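Local coordinates for protein HTH-type transcriptional regulator Rv1985c/MT2039 (Mycobacterium tuberculosis, PDB 3ISP) that binds DNA as a homodimeric LysR-family regulator and probably activates expression of the exporter LysE while repressing its own gene, at residues A[50-55]-A[62-67]; A[163-168]-A[239-244]; A[203-208]-A[256-261]. All coordinates share one frame; numbering follows the deposited sequence.

Interaction 1. Residues A[50-55]-A[62-67]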
# COMPACT_ATOMS: atom_id res chain seq x y z
N GLN A 50 7.80 -9.96 -22.23
CA GLN A 50 7.65 -9.26 -20.96
C GLN A 50 8.53 -9.91 -19.90
O GLN A 50 8.80 -11.10 -19.92
CB GLN A 50 6.21 -9.34 -20.48
CG GLN A 50 5.19 -8.86 -21.48
CD GLN A 50 4.81 -7.41 -21.29
OE1 GLN A 50 5.05 -6.81 -20.23
NE2 GLN A 50 4.19 -6.84 -22.31
N VAL A 51 8.99 -9.11 -18.95
CA VAL A 51 9.64 -9.70 -17.81
C VAL A 51 8.52 -10.26 -16.95
O VAL A 51 7.48 -9.61 -16.79
CB VAL A 51 10.49 -8.66 -17.09
CG1 VAL A 51 10.81 -9.09 -15.68
CG2 VAL A 51 11.76 -8.42 -17.89
N LEU A 52 8.71 -11.47 -16.41
CA LEU A 52 7.63 -12.21 -15.75
C LEU A 52 7.86 -12.48 -14.26
O LEU A 52 6.90 -12.71 -13.51
CB LEU A 52 7.38 -13.53 -16.47
CG LEU A 52 6.85 -13.40 -17.89
CD1 LEU A 52 6.76 -14.75 -18.57
CD2 LEU A 52 5.51 -12.71 -17.89
N VAL A 53 9.12 -12.44 -13.84
CA VAL A 53 9.49 -12.76 -12.48
C VAL A 53 10.49 -11.75 -11.95
O VAL A 53 11.55 -11.57 -12.55
CB VAL A 53 10.22 -14.11 -12.41
CG1 VAL A 53 10.49 -14.48 -10.96
CG2 VAL A 53 9.43 -15.18 -13.10
N VAL A 54 10.18 -11.12 -10.84
CA VAL A 54 11.19 -10.35 -10.14
C VAL A 54 12.21 -11.34 -9.55
O VAL A 54 11.84 -12.21 -8.77
CB VAL A 54 10.58 -9.50 -9.03
CG1 VAL A 54 11.47 -8.32 -8.74
CG2 VAL A 54 9.20 -9.03 -9.44
N ARG A 55 13.47 -11.20 -9.94
CA ARG A 55 14.49 -12.18 -9.56
C ARG A 55 14.92 -12.10 -8.10
O ARG A 55 15.49 -13.05 -7.57
CB ARG A 55 15.73 -12.07 -10.46
CG ARG A 55 15.74 -13.00 -11.66
CD ARG A 55 14.97 -12.44 -12.84
NE ARG A 55 14.96 -13.36 -13.98
CZ ARG A 55 14.31 -13.12 -15.11
NH1 ARG A 55 13.63 -12.00 -15.27
NH2 ARG A 55 14.36 -14.01 -16.10
N THR A 62 5.59 -10.71 -11.74
CA THR A 62 5.32 -9.33 -12.08
C THR A 62 3.86 -9.29 -12.45
O THR A 62 3.22 -10.33 -12.59
CB THR A 62 6.11 -8.87 -13.29
OG1 THR A 62 5.78 -9.70 -14.41
CG2 THR A 62 7.59 -8.93 -13.03
N THR A 63 3.33 -8.10 -12.62
CA THR A 63 1.96 -7.97 -13.06
C THR A 63 1.71 -8.82 -14.30
O THR A 63 0.71 -9.51 -14.39
CB THR A 63 1.61 -6.49 -13.34
OG1 THR A 63 1.42 -5.81 -12.09
CG2 THR A 63 0.34 -6.38 -14.17
N ALA A 64 2.63 -8.78 -15.25
CA ALA A 64 2.36 -9.43 -16.53
C ALA A 64 2.51 -10.93 -16.43
O ALA A 64 2.12 -11.66 -17.32
CB ALA A 64 3.26 -8.88 -17.61
N GLY A 65 3.09 -11.38 -15.33
CA GLY A 65 3.27 -12.80 -15.12
C GLY A 65 2.08 -13.44 -14.42
O GLY A 65 1.99 -14.67 -14.36
N ILE A 66 1.18 -12.63 -13.89
CA ILE A 66 -0.02 -13.15 -13.26
C ILE A 66 -0.81 -14.08 -14.20
O ILE A 66 -1.06 -15.23 -13.86
CB ILE A 66 -0.94 -12.03 -12.70
CG1 ILE A 66 -0.62 -11.76 -11.22
CG2 ILE A 66 -2.40 -12.42 -12.82
CD1 ILE A 66 0.56 -10.84 -10.98
N PRO A 67 -1.20 -13.58 -15.38
CA PRO A 67 -1.98 -14.40 -16.30
C PRO A 67 -1.33 -15.74 -16.68
O PRO A 67 -2.03 -16.74 -16.82
CB PRO A 67 -2.11 -13.51 -17.53
CG PRO A 67 -2.00 -12.12 -16.99
CD PRO A 67 -1.01 -12.21 -15.89
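Leu52 and Gly65 bring the two backbones within 4.4 Å, CA to CA, where residues 50-55 enter a short strand and residues 62-67 turn into a helix. Thr62 grips the 50-55 backbone twice: its amide N donates to Leu52 O at 3.0 Å in a nearly straight bond (171° at the hydrogen), although this donor stands above the carbonyl plane, and its hydroxyl OG1 donates to Val51 O at 2.9 Å. A chi1 of 59° puts OG1 between the backbone N and the carbonyl carbon, where it can reach Val51 O. The same oxygen also receives a weak bond from Gly65 N within the turn. Methyl CG2 of Thr62 lies against the 51-52 backbone and 3.9 Å from Val54 CG2, where the two side chains meet obliquely. Next in line, Leu52 CD2 reaches Gly65 CA at 3.6 Å, and Ala64 CB rests near Gln50 OE1. Helix 34-48 also packs here, its Leu44 touching Leu52, while Met86 and Trp271 of the second subunit pack on Gln50 and Val51. Strand 53-54 pairs antiparallel with 60-61, so the contact joins the small beta wing of a LysR-type winged helix-turn-helix domain to the start of helix 66-82.

Interaction 2. Residues A[163-168]-A[239-244]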
# COMPACT_ATOMS: atom_id res chain seq x y z
N MET A 163 -27.50 -12.81 0.27
CA MET A 163 -27.43 -13.04 1.72
C MET A 163 -28.05 -11.82 2.40
O MET A 163 -27.73 -10.69 2.05
CB MET A 163 -25.97 -13.25 2.17
CG MET A 163 -25.72 -13.29 3.68
SD MET A 163 -24.10 -13.96 4.14
CE MET A 163 -23.08 -13.12 2.96
N ARG A 164 -28.95 -12.03 3.35
CA ARG A 164 -29.53 -10.89 4.06
C ARG A 164 -28.78 -10.57 5.36
O ARG A 164 -28.43 -11.47 6.12
CB ARG A 164 -31.01 -11.08 4.36
CG ARG A 164 -31.59 -9.92 5.14
CD ARG A 164 -33.09 -9.81 4.97
NE ARG A 164 -33.47 -9.68 3.58
CZ ARG A 164 -34.65 -10.04 3.09
NH1 ARG A 164 -35.56 -10.57 3.89
NH2 ARG A 164 -34.91 -9.90 1.80
N TYR A 165 -28.57 -9.28 5.60
CA TYR A 165 -27.88 -8.82 6.80
C TYR A 165 -28.80 -7.98 7.70
O TYR A 165 -29.30 -6.94 7.28
CB TYR A 165 -26.66 -7.99 6.43
CG TYR A 165 -25.49 -8.80 5.95
CD1 TYR A 165 -24.53 -9.25 6.84
CD2 TYR A 165 -25.33 -9.11 4.60
CE1 TYR A 165 -23.45 -9.98 6.41
CE2 TYR A 165 -24.26 -9.85 4.17
CZ TYR A 165 -23.32 -10.29 5.07
OH TYR A 165 -22.25 -11.04 4.65
N LEU A 166 -29.00 -8.44 8.94
CA LEU A 166 -29.84 -7.73 9.93
C LEU A 166 -28.96 -6.93 10.86
O LEU A 166 -27.98 -7.45 11.37
CB LEU A 166 -30.64 -8.73 10.75
CG LEU A 166 -31.40 -9.71 9.86
CD1 LEU A 166 -32.15 -10.77 10.66
CD2 LEU A 166 -32.35 -8.92 8.99
N PRO A 167 -29.32 -5.66 11.11
CA PRO A 167 -28.58 -4.82 12.06
C PRO A 167 -28.97 -5.21 13.48
O PRO A 167 -30.12 -4.98 13.86
CB PRO A 167 -29.09 -3.41 11.78
CG PRO A 167 -30.12 -3.55 10.67
CD PRO A 167 -30.52 -4.99 10.61
N VAL A 168 -28.06 -5.80 14.26
CA VAL A 168 -28.46 -6.34 15.55
C VAL A 168 -27.57 -5.94 16.72
O VAL A 168 -26.54 -5.27 16.55
CB VAL A 168 -28.60 -7.87 15.50
CG1 VAL A 168 -29.84 -8.26 14.75
CG2 VAL A 168 -27.38 -8.50 14.87
N MET A 239 -23.89 -5.63 11.54
CA MET A 239 -24.65 -6.39 10.55
C MET A 239 -24.28 -7.89 10.56
O MET A 239 -23.12 -8.27 10.41
CB MET A 239 -24.45 -5.80 9.16
CG MET A 239 -24.53 -4.29 9.10
SD MET A 239 -26.20 -3.64 9.20
CE MET A 239 -27.19 -4.98 8.58
N PHE A 240 -25.30 -8.73 10.72
CA PHE A 240 -25.11 -10.17 10.83
C PHE A 240 -25.87 -10.94 9.76
O PHE A 240 -27.04 -10.68 9.51
CB PHE A 240 -25.62 -10.65 12.19
CG PHE A 240 -24.62 -10.51 13.31
CD1 PHE A 240 -23.99 -11.63 13.83
CD2 PHE A 240 -24.33 -9.28 13.85
CE1 PHE A 240 -23.08 -11.52 14.87
CE2 PHE A 240 -23.42 -9.17 14.89
CZ PHE A 240 -22.79 -10.29 15.40
N PRO A 241 -25.20 -11.91 9.14
CA PRO A 241 -25.95 -12.78 8.24
C PRO A 241 -27.15 -13.29 9.01
O PRO A 241 -26.98 -13.77 10.12
CB PRO A 241 -24.98 -13.93 7.97
CG PRO A 241 -23.65 -13.33 8.15
CD PRO A 241 -23.79 -12.32 9.27
N GLU A 242 -28.34 -13.18 8.44
CA GLU A 242 -29.54 -13.63 9.13
C GLU A 242 -29.45 -15.05 9.64
O GLU A 242 -29.92 -15.32 10.74
CB GLU A 242 -30.79 -13.45 8.27
CG GLU A 242 -32.04 -13.92 8.97
CD GLU A 242 -33.22 -13.98 8.05
OE1 GLU A 242 -33.51 -12.96 7.40
OE2 GLU A 242 -33.87 -15.05 7.98
N LYS A 243 -28.87 -15.97 8.88
CA LYS A 243 -28.76 -17.35 9.36
C LYS A 243 -28.15 -17.39 10.77
O LYS A 243 -28.51 -18.23 11.59
CB LYS A 243 -27.92 -18.21 8.41
CG LYS A 243 -28.05 -19.71 8.68
CD LYS A 243 -27.12 -20.55 7.80
CE LYS A 243 -27.46 -22.04 7.86
NZ LYS A 243 -27.39 -22.61 9.25
N LEU A 244 -27.23 -16.46 11.02
CA LEU A 244 -26.48 -16.38 12.28
C LEU A 244 -27.22 -15.64 13.40
O LEU A 244 -26.98 -15.89 14.58
CB LEU A 244 -25.14 -15.69 12.02
CG LEU A 244 -23.88 -16.54 11.86
CD1 LEU A 244 -24.22 -17.94 11.39
CD2 LEU A 244 -22.88 -15.86 10.93
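Leu166 and Phe240 form an antiparallel hydrogen-bonded pair: Leu166 N donates to Phe240 O, and Phe240 N returns a bond to Leu166 O, both at 3.0 Å. A third bond, Glu242 N to Arg164 O at 2.9 Å, approaches nearly along the C=O axis and carries the pairing into the first residue of helix 242-251. Tyr165 with Pro241 and Pro167 with Met239 are the flanking non-hydrogen-bonded pairs, and their side chains share one face of the sheet. There the chain of Met239, bent at chi2 (-76°), sends SD back over its partner strand, 3.9 Å from Pro167 CB, and methyl CE packs against Tyr165 CB and Pro167 CG. Tyr165 CE1 lies 3.7 Å from Pro241 CD, the ring crossing the proline obliquely, while Met163 SD runs beside Pro241 CB. The other face carries Leu166 and Phe240; Leu166 CD1 meets Glu242 CG at 3.6 Å, and Val168 CG2 approaches Phe240 CD2 with the two side chains roughly perpendicular.

Second-shell residues hold several of these groups. Tyr165 OH is hydrogen-bonded to Asp104, Arg164 NE forms a salt bridge with Asp263, Phe254 meets the Phe240 ring edge-to-face, and Leu205 of helix 201-210 touches Pro167. Arg164 and Glu242 lie side by side, yet NH1 and OE1 remain 4.7 Å apart, so their attraction is probably long-range. Chemically, the edge strand is joined by backbone bonds between apolar side-chain layers, while the Arg164 guanidinium finds its salt bridge outside the two segments.

Interaction 3. Residues A[203-208]-A[256-261]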
# COMPACT_ATOMS: atom_id res chain seq x y z
N ASP A 203 -22.03 0.71 7.19
CA ASP A 203 -22.11 2.02 6.56
C ASP A 203 -23.25 2.08 5.55
O ASP A 203 -23.83 3.14 5.33
CB ASP A 203 -20.78 2.36 5.88
CG ASP A 203 -19.74 2.88 6.85
OD1 ASP A 203 -20.04 2.94 8.06
OD2 ASP A 203 -18.63 3.24 6.39
N MET A 204 -23.57 0.95 4.93
CA MET A 204 -24.62 0.92 3.92
C MET A 204 -25.97 1.09 4.58
O MET A 204 -26.84 1.81 4.07
CB MET A 204 -24.56 -0.36 3.09
CG MET A 204 -23.36 -0.43 2.19
SD MET A 204 -23.34 -2.00 1.32
CE MET A 204 -21.56 -2.30 1.23
N LEU A 205 -26.15 0.41 5.71
CA LEU A 205 -27.18 0.81 6.66
C LEU A 205 -26.71 2.17 7.14
O LEU A 205 -25.56 2.55 6.90
CB LEU A 205 -27.26 -0.17 7.83
CG LEU A 205 -28.62 -0.22 8.52
CD1 LEU A 205 -29.43 -1.41 8.03
CD2 LEU A 205 -28.48 -0.27 10.03
N VAL A 206 -27.56 2.92 7.82
CA VAL A 206 -27.20 4.29 8.19
C VAL A 206 -27.40 5.15 6.96
O VAL A 206 -28.19 6.10 7.00
CB VAL A 206 -25.73 4.42 8.71
CG1 VAL A 206 -25.25 5.86 8.59
CG2 VAL A 206 -25.63 3.95 10.15
N ARG A 207 -26.70 4.82 5.88
CA ARG A 207 -27.00 5.41 4.57
C ARG A 207 -28.44 5.06 4.20
O ARG A 207 -29.27 5.94 4.00
CB ARG A 207 -26.04 4.89 3.50
CG ARG A 207 -24.81 5.77 3.25
CD ARG A 207 -25.01 6.70 2.05
NE ARG A 207 -23.76 7.33 1.64
CZ ARG A 207 -23.46 8.62 1.82
NH1 ARG A 207 -24.34 9.43 2.40
NH2 ARG A 207 -22.30 9.10 1.42
N LYS A 208 -28.73 3.77 4.11
CA LYS A 208 -30.07 3.31 3.79
C LYS A 208 -31.09 3.86 4.81
O LYS A 208 -32.23 4.17 4.46
CB LYS A 208 -30.11 1.78 3.76
CG LYS A 208 -31.34 1.19 3.11
CD LYS A 208 -31.20 -0.31 2.89
CE LYS A 208 -32.32 -0.85 2.02
NZ LYS A 208 -32.58 -2.30 2.23
N ARG A 256 -33.19 -6.97 16.90
CA ARG A 256 -33.04 -6.05 15.78
C ARG A 256 -33.06 -4.60 16.25
O ARG A 256 -34.02 -4.16 16.85
CB ARG A 256 -34.13 -6.26 14.73
CG ARG A 256 -33.93 -7.49 13.87
CD ARG A 256 -34.92 -7.51 12.72
NE ARG A 256 -34.64 -6.49 11.71
CZ ARG A 256 -34.97 -6.61 10.42
NH1 ARG A 256 -35.58 -7.70 9.99
NH2 ARG A 256 -34.68 -5.64 9.56
N VAL A 257 -31.99 -3.89 15.94
CA VAL A 257 -31.83 -2.47 16.20
C VAL A 257 -32.82 -1.61 15.40
O VAL A 257 -33.22 -0.53 15.84
CB VAL A 257 -30.40 -2.06 15.82
CG1 VAL A 257 -30.32 -0.61 15.33
CG2 VAL A 257 -29.46 -2.34 16.99
N CYS A 258 -33.19 -2.08 14.22
CA CYS A 258 -34.19 -1.38 13.41
C CYS A 258 -34.74 -2.27 12.29
O CYS A 258 -34.30 -3.40 12.09
CB CYS A 258 -33.66 -0.04 12.86
SG CYS A 258 -32.48 -0.12 11.49
N ASP A 259 -35.73 -1.74 11.58
CA ASP A 259 -36.55 -2.51 10.66
C ASP A 259 -35.89 -2.74 9.29
O ASP A 259 -36.37 -3.55 8.50
CB ASP A 259 -37.88 -1.81 10.50
CG ASP A 259 -39.03 -2.77 10.36
OD1 ASP A 259 -38.83 -3.97 10.69
OD2 ASP A 259 -40.12 -2.34 9.91
N ILE A 260 -34.81 -2.02 9.03
CA ILE A 260 -34.12 -2.10 7.75
C ILE A 260 -33.16 -3.29 7.65
O ILE A 260 -32.69 -3.79 8.66
CB ILE A 260 -33.29 -0.85 7.51
CG1 ILE A 260 -34.09 0.39 7.89
CG2 ILE A 260 -32.82 -0.80 6.06
CD1 ILE A 260 -33.38 1.68 7.58
N HIS A 261 -32.86 -3.72 6.43
CA HIS A 261 -31.87 -4.77 6.22
C HIS A 261 -31.02 -4.54 4.96
O HIS A 261 -31.23 -3.58 4.21
CB HIS A 261 -32.53 -6.15 6.17
CG HIS A 261 -33.60 -6.29 5.13
ND1 HIS A 261 -33.34 -6.17 3.78
CD2 HIS A 261 -34.92 -6.56 5.24
CE1 HIS A 261 -34.46 -6.34 3.11
NE2 HIS A 261 -35.43 -6.59 3.97
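Leu205 and Lys208, on helix 201-210 of the LysR substrate-binding domain, a fold related to periplasmic binding proteins, reach the irregular part of 255-271 that lies between its regular strand portions. Leu205 comes first: CG is anti to the backbone N (chi1 -154°), and from there CD1 lies 3.9 Å from Ile260 CB, the two side chains crossing at a slant. Its other methyl, CD2, stands 4.3 Å from Cys258 SG. Phe182 touches both Leu205 and Cys258, so this leucine belongs to a wider apolar cluster. Within 256-261, the backbone facing it is bonded by one of its own side chains: Arg256 NE donates to Cys258 O at 3.1 Å, and Arg256 NH2 adds a weak bond to Ile260 O. Both tie the arginine's guanidinium to the loop's own carbonyls. Three residues beyond Leu205, Lys208 extends its chain antiparallel to Ile260, sliding past it with CD 3.6 Å from Ile260 CG2. Aliphatic packing thus accompanies the lysine most of the way to its charged end. That end meets a backbone acceptor rather than an acid: Lys208 NZ donates to His261 O at 2.7 Å, with a C=O...N angle of 153° and the donor tilted 26° from the carbonyl plane.

How the interactions relate
From the N terminus, interaction 1 comes first: residues 50-55 and 62-67 close a short loop of six residues within the DNA-binding domain. It is complete before the other two begin, and its centre lies about 41 Å and about 44 Å from those of interactions 2 and 3, on the other side of the chain's centre. Interactions 2 and 3 close long loops, of 70 and 47 intervening residues, and they cross, the segments running 163-168, 203-208, 239-244, 256-261. Their centres are about 11 Å apart. Strands 155-169 and 255-271 are sheet neighbours, so interaction 2 ties edge strand 238-241 to that sheet, and interaction 3 ties helix 201-210 to it.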